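Local coordinates for protein mRNA transport regulator MTR2 (Candida albicans, PDB 1Q42) that affects the transport of mRNA from the nucleus to the cytoplasm and interacts with the export factor Mex67, at residues S101-S107 with F123-F129; L66-I72 with D86-F91; L40-Y44 with N135-E139; P31-R35 with V176-I182. One frame throughout, in Å; residues are numbered along the deposited sequence.

Interaction 1: residues S101-S107 with F123-F129; sequences SSHQLTS and FSAKVRF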
loop_
_atom_site.group_PDB
_atom_site.type_symbol
_atom_site.label_atom_id
_atom_site.label_comp_id
_atom_site.label_asym_id
_atom_site.label_seq_id
_atom_site.Cartn_x
_atom_site.Cartn_y
_atom_site.Cartn_z
ATOM N N SER A 101 -6.852 -2.483 -7.253
ATOM C CA SER A 101 -5.821 -3.503 -7.246
ATOM C C SER A 101 -6.207 -4.721 -6.407
ATOM O O SER A 101 -7.051 -4.654 -5.497
ATOM C CB SER A 101 -4.520 -2.901 -6.712
ATOM O OG SER A 101 -4.703 -2.317 -5.424
ATOM N N SER A 102 -5.552 -5.837 -6.704
ATOM C CA SER A 102 -5.681 -7.060 -5.917
ATOM C C SER A 102 -4.299 -7.727 -5.812
ATOM O O SER A 102 -3.788 -8.282 -6.790
ATOM C CB SER A 102 -6.685 -7.994 -6.567
ATOM O OG SER A 102 -6.755 -9.241 -5.885
ATOM N N HIS A 103 -3.687 -7.611 -4.638
ATOM C CA HIS A 103 -2.368 -8.182 -4.331
ATOM C C HIS A 103 -2.538 -9.558 -3.689
ATOM O O HIS A 103 -3.470 -9.784 -2.901
ATOM C CB HIS A 103 -1.616 -7.329 -3.296
ATOM C CG HIS A 103 -1.095 -6.012 -3.799
ATOM N ND1 HIS A 103 -1.866 -4.866 -3.851
ATOM C CD2 HIS A 103 0.140 -5.654 -4.229
ATOM C CE1 HIS A 103 -1.126 -3.864 -4.304
ATOM N NE2 HIS A 103 0.100 -4.313 -4.525
ATOM N N GLN A 104 -1.641 -10.479 -4.023
ATOM C CA GLN A 104 -1.545 -11.770 -3.371
ATOM C C GLN A 104 -0.117 -11.889 -2.831
ATOM O O GLN A 104 0.843 -11.871 -3.595
ATOM C CB GLN A 104 -1.847 -12.887 -4.382
ATOM C CG GLN A 104 -1.823 -14.285 -3.821
ATOM C CD GLN A 104 -2.049 -15.350 -4.886
ATOM O OE1 GLN A 104 -2.780 -15.127 -5.852
ATOM N NE2 GLN A 104 -1.416 -16.509 -4.712
ATOM N N LEU A 105 0.012 -11.950 -1.511
ATOM C CA LEU A 105 1.319 -12.114 -0.875
ATOM C C LEU A 105 1.862 -13.494 -1.227
ATOM O O LEU A 105 1.128 -14.482 -1.124
ATOM C CB LEU A 105 1.172 -11.946 0.635
ATOM C CG LEU A 105 2.417 -12.121 1.518
ATOM C CD1 LEU A 105 3.408 -11.033 1.274
ATOM C CD2 LEU A 105 2.035 -12.144 3.022
ATOM N N THR A 106 3.114 -13.582 -1.696
ATOM C CA THR A 106 3.678 -14.889 -2.051
ATOM C C THR A 106 4.900 -15.365 -1.257
ATOM O O THR A 106 5.126 -16.572 -1.174
ATOM C CB THR A 106 3.953 -14.988 -3.561
ATOM O OG1 THR A 106 4.773 -13.889 -3.989
ATOM C CG2 THR A 106 2.624 -14.903 -4.350
ATOM N N SER A 107 5.670 -14.446 -0.683
ATOM C CA SER A 107 6.792 -14.798 0.190
ATOM C C SER A 107 7.201 -13.580 1.000
ATOM O O SER A 107 6.967 -12.443 0.598
ATOM C CB SER A 107 8.007 -15.286 -0.623
ATOM O OG SER A 107 8.457 -14.302 -1.545
ATOM N N PHE A 123 9.151 -8.423 1.152
ATOM C CA PHE A 123 8.156 -9.352 0.664
ATOM C C PHE A 123 7.963 -9.219 -0.833
ATOM O O PHE A 123 8.330 -8.212 -1.433
ATOM C CB PHE A 123 6.832 -9.247 1.456
ATOM C CG PHE A 123 5.974 -8.028 1.164
ATOM C CD1 PHE A 123 5.083 -8.026 0.094
ATOM C CD2 PHE A 123 5.985 -6.924 2.017
ATOM C CE1 PHE A 123 4.249 -6.931 -0.136
ATOM C CE2 PHE A 123 5.152 -5.826 1.777
ATOM C CZ PHE A 123 4.284 -5.846 0.696
ATOM N N SER A 124 7.467 -10.300 -1.417
ATOM C CA SER A 124 7.142 -10.364 -2.829
ATOM C C SER A 124 5.651 -10.678 -2.929
ATOM O O SER A 124 5.098 -11.319 -2.050
ATOM C CB SER A 124 7.982 -11.450 -3.494
ATOM O OG SER A 124 9.374 -11.148 -3.342
ATOM N N ALA A 125 5.008 -10.173 -3.966
ATOM C CA ALA A 125 3.595 -10.451 -4.235
ATOM C C ALA A 125 3.378 -10.427 -5.731
ATOM O O ALA A 125 4.278 -10.023 -6.498
ATOM C CB ALA A 125 2.694 -9.411 -3.560
ATOM N N LYS A 126 2.207 -10.893 -6.145
ATOM C CA LYS A 126 1.675 -10.562 -7.466
ATOM C C LYS A 126 0.485 -9.641 -7.303
ATOM O O LYS A 126 -0.230 -9.709 -6.314
ATOM C CB LYS A 126 1.308 -11.775 -8.295
ATOM C CG LYS A 126 0.483 -12.835 -7.648
ATOM C CD LYS A 126 0.643 -14.158 -8.422
ATOM C CE LYS A 126 -0.230 -15.233 -7.816
ATOM N NZ LYS A 126 -0.425 -16.387 -8.724
ATOM N N VAL A 127 0.322 -8.738 -8.252
ATOM C CA VAL A 127 -0.774 -7.777 -8.216
ATOM C C VAL A 127 -1.381 -7.658 -9.593
ATOM O O VAL A 127 -0.677 -7.700 -10.591
ATOM C CB VAL A 127 -0.325 -6.389 -7.660
ATOM C CG1 VAL A 127 0.654 -5.685 -8.576
ATOM C CG2 VAL A 127 -1.513 -5.460 -7.431
ATOM N N ARG A 128 -2.700 -7.521 -9.641
ATOM C CA ARG A 128 -3.377 -7.195 -10.877
ATOM C C ARG A 128 -4.355 -6.058 -10.662
ATOM O O ARG A 128 -4.676 -5.697 -9.518
ATOM C CB ARG A 128 -4.071 -8.409 -11.476
ATOM C CG ARG A 128 -4.957 -9.186 -10.563
ATOM C CD ARG A 128 -5.261 -10.548 -11.171
ATOM N NE ARG A 128 -6.199 -11.311 -10.368
ATOM C CZ ARG A 128 -6.582 -12.552 -10.654
ATOM N NH1 ARG A 128 -6.094 -13.187 -11.716
ATOM N NH2 ARG A 128 -7.437 -13.173 -9.854
ATOM N N PHE A 129 -4.807 -5.491 -11.773
ATOM C CA PHE A 129 -5.607 -4.267 -11.749
ATOM C C PHE A 129 -6.856 -4.377 -12.589
ATOM O O PHE A 129 -6.899 -5.097 -13.593
ATOM C CB PHE A 129 -4.787 -3.068 -12.243
ATOM C CG PHE A 129 -3.584 -2.778 -11.415
ATOM C CD1 PHE A 129 -3.656 -1.859 -10.366
ATOM C CD2 PHE A 129 -2.360 -3.386 -11.697
ATOM C CE1 PHE A 129 -2.540 -1.593 -9.605
ATOM C CE2 PHE A 129 -1.249 -3.122 -10.939
ATOM C CZ PHE A 129 -1.339 -2.210 -9.889
HETATM O O HOH W 1 -7.691 -10.898 -7.737
HETATM O O HOH W 2 -3.064 -17.768 -7.892
#

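Interaction 2: residues L66-I72 with D86-F91; sequences LKRSSAI and DCKLQF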
loop_
_atom_site.group_PDB
_atom_site.type_symbol
_atom_site.label_atom_id
_atom_site.label_comp_id
_atom_site.label_asym_id
_atom_site.label_seq_id
_atom_site.Cartn_x
_atom_site.Cartn_y
_atom_site.Cartn_z
ATOM N N LEU A 66 1.359 3.743 7.005
ATOM C CA LEU A 66 2.498 4.612 6.757
ATOM C C LEU A 66 2.535 5.737 7.769
ATOM O O LEU A 66 1.500 6.268 8.144
ATOM C CB LEU A 66 2.422 5.206 5.357
ATOM C CG LEU A 66 2.643 4.252 4.194
ATOM C CD1 LEU A 66 2.164 4.915 2.893
ATOM C CD2 LEU A 66 4.117 3.863 4.087
ATOM N N LYS A 67 3.736 6.089 8.216
ATOM C CA LYS A 67 3.938 7.305 8.992
ATOM C C LYS A 67 3.855 8.524 8.076
ATOM O O LYS A 67 4.245 8.474 6.913
ATOM C CB LYS A 67 5.299 7.269 9.705
ATOM C CG LYS A 67 5.348 6.273 10.834
ATOM C CD LYS A 67 6.611 6.426 11.675
ATOM C CE LYS A 67 6.699 5.330 12.713
ATOM N NZ LYS A 67 7.761 5.568 13.718
ATOM N N ARG A 68 3.348 9.631 8.617
ATOM C CA ARG A 68 3.274 10.882 7.883
ATOM C C ARG A 68 4.622 11.248 7.237
ATOM O O ARG A 68 4.655 11.666 6.077
ATOM C CB ARG A 68 2.766 12.009 8.812
ATOM C CG ARG A 68 2.107 13.142 8.083
ATOM C CD ARG A 68 0.653 13.468 8.470
ATOM N NE ARG A 68 -0.315 12.391 8.191
ATOM C CZ ARG A 68 -0.820 12.053 6.985
ATOM N NH1 ARG A 68 -0.455 12.667 5.860
ATOM N NH2 ARG A 68 -1.706 11.069 6.910
ATOM N N SER A 69 5.718 11.021 7.960
ATOM C CA SER A 69 7.068 11.375 7.499
ATOM C C SER A 69 7.904 10.168 7.048
ATOM O O SER A 69 9.143 10.189 7.104
ATOM C CB SER A 69 7.814 12.109 8.607
ATOM O OG SER A 69 8.150 11.242 9.672
ATOM N N SER A 70 7.235 9.114 6.616
ATOM C CA SER A 70 7.938 7.941 6.095
ATOM C C SER A 70 8.731 8.294 4.832
ATOM O O SER A 70 8.373 9.236 4.107
ATOM C CB SER A 70 6.957 6.803 5.801
ATOM O OG SER A 70 5.846 7.259 5.063
ATOM N N ALA A 71 9.808 7.549 4.590
ATOM C CA ALA A 71 10.582 7.642 3.354
ATOM C C ALA A 71 9.917 6.681 2.380
ATOM O O ALA A 71 9.819 5.504 2.683
ATOM C CB ALA A 71 12.040 7.207 3.597
ATOM N N ILE A 72 9.410 7.178 1.262
ATOM C CA ILE A 72 8.674 6.337 0.293
ATOM C C ILE A 72 9.344 6.430 -1.069
ATOM O O ILE A 72 9.737 7.542 -1.522
ATOM C CB ILE A 72 7.197 6.771 0.178
ATOM C CG1 ILE A 72 6.512 6.678 1.541
ATOM C CG2 ILE A 72 6.463 5.909 -0.864
ATOM C CD1 ILE A 72 5.120 7.235 1.589
ATOM N N ASP A 86 3.157 16.108 2.861
ATOM C CA ASP A 86 4.171 15.150 3.301
ATOM C C ASP A 86 4.140 13.928 2.409
ATOM O O ASP A 86 3.273 13.781 1.540
ATOM C CB ASP A 86 3.993 14.740 4.773
ATOM C CG ASP A 86 2.600 14.218 5.083
ATOM O OD1 ASP A 86 2.002 14.730 6.043
ATOM O OD2 ASP A 86 2.010 13.303 4.467
ATOM N N CYS A 87 5.099 13.043 2.627
ATOM C CA CYS A 87 5.276 11.920 1.727
ATOM C C CYS A 87 4.102 10.967 1.738
ATOM O O CYS A 87 3.768 10.420 0.703
ATOM C CB CYS A 87 6.564 11.185 2.066
ATOM S SG CYS A 87 8.002 12.174 1.565
ATOM N N LYS A 88 3.498 10.738 2.903
ATOM C CA LYS A 88 2.354 9.822 2.974
ATOM C C LYS A 88 1.222 10.334 2.095
ATOM O O LYS A 88 0.604 9.582 1.326
ATOM C CB LYS A 88 1.855 9.696 4.409
ATOM C CG LYS A 88 0.626 8.820 4.551
ATOM C CD LYS A 88 0.359 8.489 6.001
ATOM C CE LYS A 88 -0.851 7.565 6.162
ATOM N NZ LYS A 88 -1.195 7.369 7.603
ATOM N N LEU A 89 0.956 11.624 2.203
ATOM C CA LEU A 89 -0.137 12.238 1.431
ATOM C C LEU A 89 0.124 12.172 -0.053
ATOM O O LEU A 89 -0.759 11.818 -0.829
ATOM C CB LEU A 89 -0.348 13.690 1.866
ATOM C CG LEU A 89 -1.419 14.511 1.144
ATOM C CD1 LEU A 89 -2.751 13.759 1.076
ATOM C CD2 LEU A 89 -1.597 15.856 1.843
ATOM N N GLN A 90 1.337 12.509 -0.469
ATOM C CA GLN A 90 1.697 12.395 -1.873
ATOM C C GLN A 90 1.540 10.960 -2.387
ATOM O O GLN A 90 1.066 10.757 -3.501
ATOM C CB GLN A 90 3.114 12.877 -2.118
ATOM C CG GLN A 90 3.253 14.362 -2.072
ATOM C CD GLN A 90 4.645 14.792 -2.392
ATOM O OE1 GLN A 90 5.149 14.532 -3.480
ATOM N NE2 GLN A 90 5.297 15.399 -1.430
ATOM N N PHE A 91 1.941 9.972 -1.583
ATOM C CA PHE A 91 1.762 8.567 -1.980
ATOM C C PHE A 91 0.293 8.235 -2.149
ATOM O O PHE A 91 -0.100 7.571 -3.126
ATOM C CB PHE A 91 2.380 7.575 -0.995
ATOM C CG PHE A 91 2.006 6.162 -1.288
ATOM C CD1 PHE A 91 2.646 5.472 -2.299
ATOM C CD2 PHE A 91 0.973 5.548 -0.608
ATOM C CE1 PHE A 91 2.268 4.181 -2.623
ATOM C CE2 PHE A 91 0.591 4.259 -0.938
ATOM C CZ PHE A 91 1.246 3.585 -1.938
HETATM O O HOH W 3 7.095 13.664 4.660
#

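Interaction 3: residues L40-Y44 with N135-E139; sequences LDLLY and NRLGE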
loop_
_atom_site.group_PDB
_atom_site.type_symbol
_atom_site.label_atom_id
_atom_site.label_comp_id
_atom_site.label_asym_id
_atom_site.label_seq_id
_atom_site.Cartn_x
_atom_site.Cartn_y
_atom_site.Cartn_z
ATOM N N LEU A 40 -4.126 -1.173 0.399
ATOM C CA LEU A 40 -3.894 -0.722 -0.967
ATOM C C LEU A 40 -5.018 -1.166 -1.895
ATOM O O LEU A 40 -5.274 -0.520 -2.894
ATOM C CB LEU A 40 -2.559 -1.235 -1.516
ATOM C CG LEU A 40 -1.286 -0.854 -0.780
ATOM C CD1 LEU A 40 -0.092 -1.469 -1.496
ATOM C CD2 LEU A 40 -1.156 0.663 -0.631
ATOM N N ASP A 41 -5.677 -2.265 -1.544
ATOM C CA ASP A 41 -6.683 -2.902 -2.380
ATOM C C ASP A 41 -8.112 -2.481 -2.004
ATOM O O ASP A 41 -9.074 -3.042 -2.515
ATOM C CB ASP A 41 -6.589 -4.419 -2.226
ATOM C CG ASP A 41 -5.323 -4.991 -2.802
ATOM O OD1 ASP A 41 -4.585 -4.276 -3.542
ATOM O OD2 ASP A 41 -5.001 -6.160 -2.532
ATOM N N LEU A 42 -8.229 -1.499 -1.126
ATOM C CA LEU A 42 -9.520 -1.106 -0.559
ATOM C C LEU A 42 -10.557 -0.741 -1.616
ATOM O O LEU A 42 -10.313 0.100 -2.489
ATOM C CB LEU A 42 -9.311 0.070 0.410
ATOM C CG LEU A 42 -10.452 0.404 1.374
ATOM C CD1 LEU A 42 -10.673 -0.737 2.361
ATOM C CD2 LEU A 42 -10.154 1.685 2.125
ATOM N N LEU A 43 -11.723 -1.389 -1.531
ATOM C CA LEU A 43 -12.843 -1.083 -2.405
ATOM C C LEU A 43 -13.569 0.129 -1.825
ATOM O O LEU A 43 -13.795 0.209 -0.618
ATOM C CB LEU A 43 -13.782 -2.288 -2.491
ATOM C CG LEU A 43 -15.028 -2.202 -3.373
ATOM C CD1 LEU A 43 -14.696 -2.273 -4.858
ATOM C CD2 LEU A 43 -15.970 -3.325 -2.968
ATOM N N TYR A 44 -13.903 1.076 -2.687
ATOM C CA TYR A 44 -14.609 2.278 -2.271
ATOM C C TYR A 44 -16.075 1.928 -2.110
ATOM O O TYR A 44 -16.677 1.392 -3.030
ATOM C CB TYR A 44 -14.454 3.369 -3.320
ATOM C CG TYR A 44 -15.279 4.606 -3.049
ATOM C CD1 TYR A 44 -14.887 5.525 -2.079
ATOM C CD2 TYR A 44 -16.458 4.849 -3.750
ATOM C CE1 TYR A 44 -15.641 6.665 -1.823
ATOM C CE2 TYR A 44 -17.215 5.985 -3.506
ATOM C CZ TYR A 44 -16.802 6.886 -2.540
ATOM O OH TYR A 44 -17.556 8.006 -2.284
ATOM N N ASN A 135 -12.476 4.022 -12.411
ATOM C CA ASN A 135 -11.488 4.384 -11.391
ATOM C C ASN A 135 -11.926 3.831 -10.029
ATOM O O ASN A 135 -12.890 3.062 -9.958
ATOM C CB ASN A 135 -11.231 5.901 -11.371
ATOM C CG ASN A 135 -12.416 6.708 -10.856
ATOM O OD1 ASN A 135 -13.313 6.177 -10.198
ATOM N ND2 ASN A 135 -12.411 8.006 -11.139
ATOM N N ARG A 136 -11.220 4.193 -8.955
ATOM C CA ARG A 136 -11.487 3.588 -7.652
ATOM C C ARG A 136 -12.752 4.105 -6.994
ATOM O O ARG A 136 -13.232 3.506 -6.048
ATOM C CB ARG A 136 -10.304 3.767 -6.694
ATOM C CG ARG A 136 -9.168 2.825 -6.990
ATOM C CD ARG A 136 -7.875 3.225 -6.272
ATOM N NE ARG A 136 -6.804 2.264 -6.495
ATOM C CZ ARG A 136 -6.452 1.302 -5.671
ATOM N NH1 ARG A 136 -7.122 1.079 -4.546
ATOM N NH2 ARG A 136 -5.425 0.506 -6.002
ATOM N N LEU A 137 -13.277 5.217 -7.490
ATOM C CA LEU A 137 -14.568 5.721 -7.034
ATOM C C LEU A 137 -15.723 5.244 -7.923
ATOM O O LEU A 137 -16.850 5.690 -7.751
ATOM C CB LEU A 137 -14.535 7.246 -6.975
ATOM C CG LEU A 137 -13.415 7.869 -6.135
ATOM C CD1 LEU A 137 -13.530 9.381 -6.180
ATOM C CD2 LEU A 137 -13.415 7.379 -4.696
ATOM N N GLY A 138 -15.437 4.336 -8.861
ATOM C CA GLY A 138 -16.455 3.716 -9.696
ATOM C C GLY A 138 -16.898 4.531 -10.900
ATOM O O GLY A 138 -17.930 4.229 -11.511
ATOM N N GLU A 139 -16.109 5.534 -11.266
ATOM C CA GLU A 139 -16.476 6.490 -12.307
ATOM C C GLU A 139 -15.771 6.167 -13.621
ATOM O O GLU A 139 -14.607 5.786 -13.624
ATOM C CB GLU A 139 -16.109 7.912 -11.864
ATOM C CG GLU A 139 -16.713 8.319 -10.526
ATOM C CD GLU A 139 -15.965 9.455 -9.850
ATOM O OE1 GLU A 139 -16.499 10.008 -8.860
ATOM O OE2 GLU A 139 -14.853 9.809 -10.301
HETATM O O HOH W 4 -12.904 0.872 -5.471
#

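Interaction 4: residues P31-R35 with V176-I182; sequences PFLKR and VMQDGEI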
loop_
_atom_site.group_PDB
_atom_site.type_symbol
_atom_site.label_atom_id
_atom_site.label_comp_id
_atom_site.label_asym_id
_atom_site.label_seq_id
_atom_site.Cartn_x
_atom_site.Cartn_y
_atom_site.Cartn_z
ATOM N N PRO A 31 -0.038 -11.573 9.141
ATOM C CA PRO A 31 -1.262 -10.766 9.257
ATOM C C PRO A 31 -1.025 -9.274 9.026
ATOM O O PRO A 31 -1.869 -8.646 8.392
ATOM C CB PRO A 31 -1.747 -11.024 10.694
ATOM C CG PRO A 31 -0.967 -12.166 11.206
ATOM C CD PRO A 31 0.245 -12.333 10.372
ATOM N N PHE A 32 0.094 -8.727 9.512
ATOM C CA PHE A 32 0.417 -7.315 9.286
ATOM C C PHE A 32 0.564 -7.006 7.802
ATOM O O PHE A 32 0.021 -6.015 7.326
ATOM C CB PHE A 32 1.698 -6.902 10.016
ATOM C CG PHE A 32 2.334 -5.650 9.459
ATOM C CD1 PHE A 32 1.699 -4.418 9.585
ATOM C CD2 PHE A 32 3.562 -5.703 8.812
ATOM C CE1 PHE A 32 2.282 -3.250 9.071
ATOM C CE2 PHE A 32 4.146 -4.538 8.300
ATOM C CZ PHE A 32 3.497 -3.318 8.431
ATOM N N LEU A 33 1.291 -7.852 7.081
ATOM C CA LEU A 33 1.493 -7.644 5.637
ATOM C C LEU A 33 0.187 -7.731 4.870
ATOM O O LEU A 33 -0.049 -6.954 3.945
ATOM C CB LEU A 33 2.507 -8.639 5.064
ATOM C CG LEU A 33 3.936 -8.503 5.578
ATOM C CD1 LEU A 33 4.838 -9.575 4.959
ATOM C CD2 LEU A 33 4.522 -7.102 5.319
ATOM N N LYS A 34 -0.666 -8.673 5.254
ATOM C CA LYS A 34 -1.959 -8.826 4.595
ATOM C C LYS A 34 -2.851 -7.609 4.828
ATOM O O LYS A 34 -3.536 -7.159 3.910
ATOM C CB LYS A 34 -2.622 -10.134 5.016
ATOM C CG LYS A 34 -1.909 -11.321 4.405
ATOM C CD LYS A 34 -2.443 -12.651 4.890
ATOM C CE LYS A 34 -2.113 -13.742 3.880
ATOM N NZ LYS A 34 -2.262 -15.105 4.443
ATOM N N ARG A 35 -2.799 -7.046 6.027
ATOM C CA ARG A 35 -3.541 -5.829 6.339
ATOM C C ARG A 35 -3.029 -4.627 5.530
ATOM O O ARG A 35 -3.812 -3.829 5.016
ATOM C CB ARG A 35 -3.449 -5.504 7.827
ATOM C CG ARG A 35 -4.414 -6.263 8.684
ATOM C CD ARG A 35 -4.495 -5.724 10.098
ATOM N NE ARG A 35 -3.330 -6.115 10.889
ATOM C CZ ARG A 35 -2.387 -5.298 11.354
ATOM N NH1 ARG A 35 -2.414 -3.983 11.116
ATOM N NH2 ARG A 35 -1.390 -5.809 12.067
ATOM N N VAL A 176 3.863 -4.392 15.665
ATOM C CA VAL A 176 3.275 -4.469 14.335
ATOM C C VAL A 176 1.792 -4.859 14.354
ATOM O O VAL A 176 1.127 -4.822 13.315
ATOM C CB VAL A 176 4.100 -5.447 13.447
ATOM C CG1 VAL A 176 3.556 -6.887 13.506
ATOM C CG2 VAL A 176 4.160 -4.938 12.028
ATOM N N MET A 177 1.282 -5.225 15.528
ATOM C CA MET A 177 -0.131 -5.554 15.707
ATOM C C MET A 177 -0.830 -4.333 16.330
ATOM O O MET A 177 -1.557 -4.447 17.321
ATOM C CB MET A 177 -0.270 -6.818 16.586
ATOM C CG MET A 177 -1.357 -7.812 16.132
ATOM S SD MET A 177 -0.711 -9.351 15.386
ATOM C CE MET A 177 -0.480 -8.844 13.659
ATOM N N GLN A 178 -0.603 -3.164 15.729
ATOM C CA GLN A 178 -1.042 -1.891 16.304
ATOM C C GLN A 178 -2.040 -1.126 15.437
ATOM O O GLN A 178 -2.898 -0.420 15.968
ATOM C CB GLN A 178 0.168 -1.003 16.597
ATOM C CG GLN A 178 0.798 -1.267 17.955
ATOM C CD GLN A 178 1.686 -0.128 18.416
ATOM O OE1 GLN A 178 1.456 0.446 19.481
ATOM N NE2 GLN A 178 2.697 0.204 17.620
ATOM N N ASP A 179 -1.906 -1.240 14.116
ATOM C CA ASP A 179 -2.836 -0.624 13.158
ATOM C C ASP A 179 -2.685 0.901 12.984
ATOM O O ASP A 179 -3.393 1.495 12.165
ATOM C CB ASP A 179 -4.300 -0.992 13.489
ATOM C CG ASP A 179 -4.860 -2.052 12.557
ATOM O OD1 ASP A 179 -4.892 -1.801 11.330
ATOM O OD2 ASP A 179 -5.289 -3.163 12.958
ATOM N N GLY A 180 -1.762 1.524 13.719
ATOM C CA GLY A 180 -1.507 2.951 13.596
ATOM C C GLY A 180 -0.382 3.237 12.609
ATOM O O GLY A 180 -0.052 2.402 11.759
ATOM N N GLU A 181 0.213 4.416 12.729
ATOM C CA GLU A 181 1.316 4.821 11.860
ATOM C C GLU A 181 2.646 4.236 12.369
ATOM O O GLU A 181 3.282 4.782 13.281
ATOM C CB GLU A 181 1.352 6.351 11.741
ATOM C CG GLU A 181 0.056 6.916 11.151
ATOM C CD GLU A 181 0.081 8.420 10.925
ATOM O OE1 GLU A 181 -0.316 8.875 9.823
ATOM O OE2 GLU A 181 0.478 9.153 11.852
ATOM N N ILE A 182 3.056 3.126 11.753
ATOM C CA ILE A 182 4.228 2.367 12.175
ATOM C C ILE A 182 5.300 2.155 11.098
ATOM O O ILE A 182 6.439 1.824 11.422
ATOM C CB ILE A 182 3.803 0.997 12.751
ATOM C CG1 ILE A 182 2.957 0.210 11.750
ATOM C CG2 ILE A 182 3.058 1.188 14.080
ATOM C CD1 ILE A 182 2.724 -1.202 12.144
#

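Interaction 1: residues S101-S107 with F123-F129
This is an antiparallel strand pairing, Ser101-Ser107 against Phe123-Phe129, at the border of the sheet, where strand 101-113 is the outermost within this chain. Ser102 with Arg128 and Gln104 with Lys126 are hydrogen-bonded pairs; Gln104 N reaches Lys126 O at 2.8 Å and nearly straight. Between them, His103 and Val127 form a non-hydrogen-bonded pair. Val127 CG2, anti to its own N, sits over the centre of the His103 ring, a CH-pi contact with CG2 3.4 Å from the centroid. Both ring nitrogens of His103 are bound beyond this pair, to Asp41 and Tyr188, which fixes its rotation. The two strands are the arms of a beta hairpin in the NTF2 fold, and a classic beta bulge interrupts it where Thr106 and Ser107 both face Ser124. Ser124 O takes Thr106 N at 3.0 Å and only weakly Ser107 N, while Ser124 N binds Ser107 O. On the face with Ser102 and Arg128, a water accepts from Arg128 NE at 3.1 Å and also bonds Ser102 OG. Farther along, the extended chains of Gln104 and Lys126 run side by side, and Lys126 NZ donates to a second water that binds Gln104 OE1 weakly. Lys126 also makes a cation-pi contact with Trp163.

Interaction 2: residues L66-I72 with D86-F91
A capped helix start set against a strand corner makes this contact: Asp86, the N-cap of helix 87-96, faces Arg68 in the type I turn Lys67-Ser70, where the chain passes from strand 66-67 to strand 70-74. Arg68 NH1 forms a salt bridge with Asp86 OD2 at 2.9 Å. The same OD2 accepts from Leu89 N at 3.0 Å, so one oxygen serves both the helix cap and the ion pair. Lys88 is the long arm of the helix: with CG anti to its N (chi1 177°) and every later torsion extended, it passes its CD over one face of the Arg68 guanidinium, 3.4 Å from Arg68 NH2, and delivers NZ to Leu66 O at 3.0 Å. Deeper in, Ile72 CD1 packs on Phe91 CB at 3.8 Å, and Leu66 CD1 approaches Phe91 CD2 at the same distance; both aliphatic chains cross the phenylalanine at about a right angle. The turn itself is held by Lys67 O, which accepts from both Ser70 N and Ser70 OG. Lys88 NZ also meets Ser64 O and forms a salt bridge with Glu181. Arg68 NH2 and Lys88 NZ lie only 3.8 Å apart, and the carboxylates of Asp86 and Glu181 probably offset that concentration of positive charge.

Interaction 3: residues L40-Y44 with N135-E139
The end of helix 29-40 is met here by an arginine from an Asx-turn loop: Arg136 reaches from Asn135-Glu139 to Leu40 O. Its NH1 donates to Leu40 O at 2.9 Å, and NH2 adds a weak bond to the same oxygen, which lies at the guanidinium edge. CG stands beside the backbone N of Arg136 (chi1 -77°), and the chain is extended from there to NE, carrying the group across to the helix end. The second meeting point is Tyr44. Leu137 CD2 lies over one face of its ring in a CH-pi contact, 3.6 Å from the centroid and offset toward the rim. A water joins the two backbones, accepting from Tyr44 N at 3.0 Å and donating to Arg136 O at 2.7 Å. The arginine loop is pinned from within by Asn135 OD1, which takes Leu137 N and Glu139 N from opposite faces of its amide plane, while Asn135 ND2 donates to Glu139 OE2 at 3.1 Å. Around the contact, Trp95 of helix 87-96 also donates to Leu40 O, and Arg136 NH2 binds the hydroxyls of Thr98, in the loop after that helix, and of Ser101, where strand 101-113 begins. Tyr58 of helix 55-59 meets the Tyr44 ring edge-to-face and accepts from Arg136 NH1.

Interaction 4: residues P31-R35 with V176-I182
One face of the Phe32 ring carries Val176 CG2, and the guanidinium edge of Arg35 carries Val176 O and Met177 CE. Val176 CG2 is 3.4 Å from the ring centroid, a CH-pi contact displaced toward the CG side of the ring, with CG2 3.2 Å from Phe32 CG. Ile182 CD1 comes at the ring obliquely, 3.7 Å from Phe32 CE1. Phe32 CG stands anti to the backbone N (chi1 160°), which turns the ring off helix 29-40 toward the loop. In this NTF2-fold protein the helix packs on the curved sheet, and residues 176-182 are the connection between strands 164-173 and 183-192; Phe32 also rests on Leu170 and Val172 of the first of these. Arg35, one turn further on, bends at chi3 and sends NH2 to Val176 O at 3.0 Å. That bond lies within 3° of the guanidinium plane and falls on a lone pair of the carbonyl. NH1 turns to Asp179 instead, in a looser salt bridge of 3.3 Å to Asp179 OD1, with the carboxylate tilted 51° against the guanidinium. Met177 reaches back to set CE against Arg35 NH2 at 3.5 Å and against Pro31 CB at 3.9 Å.

Interactions 3 and 4 both hold helix 29-40, the first through a backbone oxygen at its C-terminal end, the second through side chains in its N-terminal half. Interaction 2 is the most buried and mixes apolar packing with charge; the others are partly buried. Interaction 1 is mainly backbone pairing, with Leu105, Ala125, Val127 and Phe129 beside Ser101 and His103 on its helix-facing side and water-linked polar chains on the other. Asp41 ties interaction 3 to interaction 1 through Ser101 and His103, and Leu33 of interaction 4 packs on Phe123. Lys88 and Glu181 join interactions 2 and 4 by a salt bridge, whereas interactions 1 and 2 do not touch, their centres about 21 Å apart.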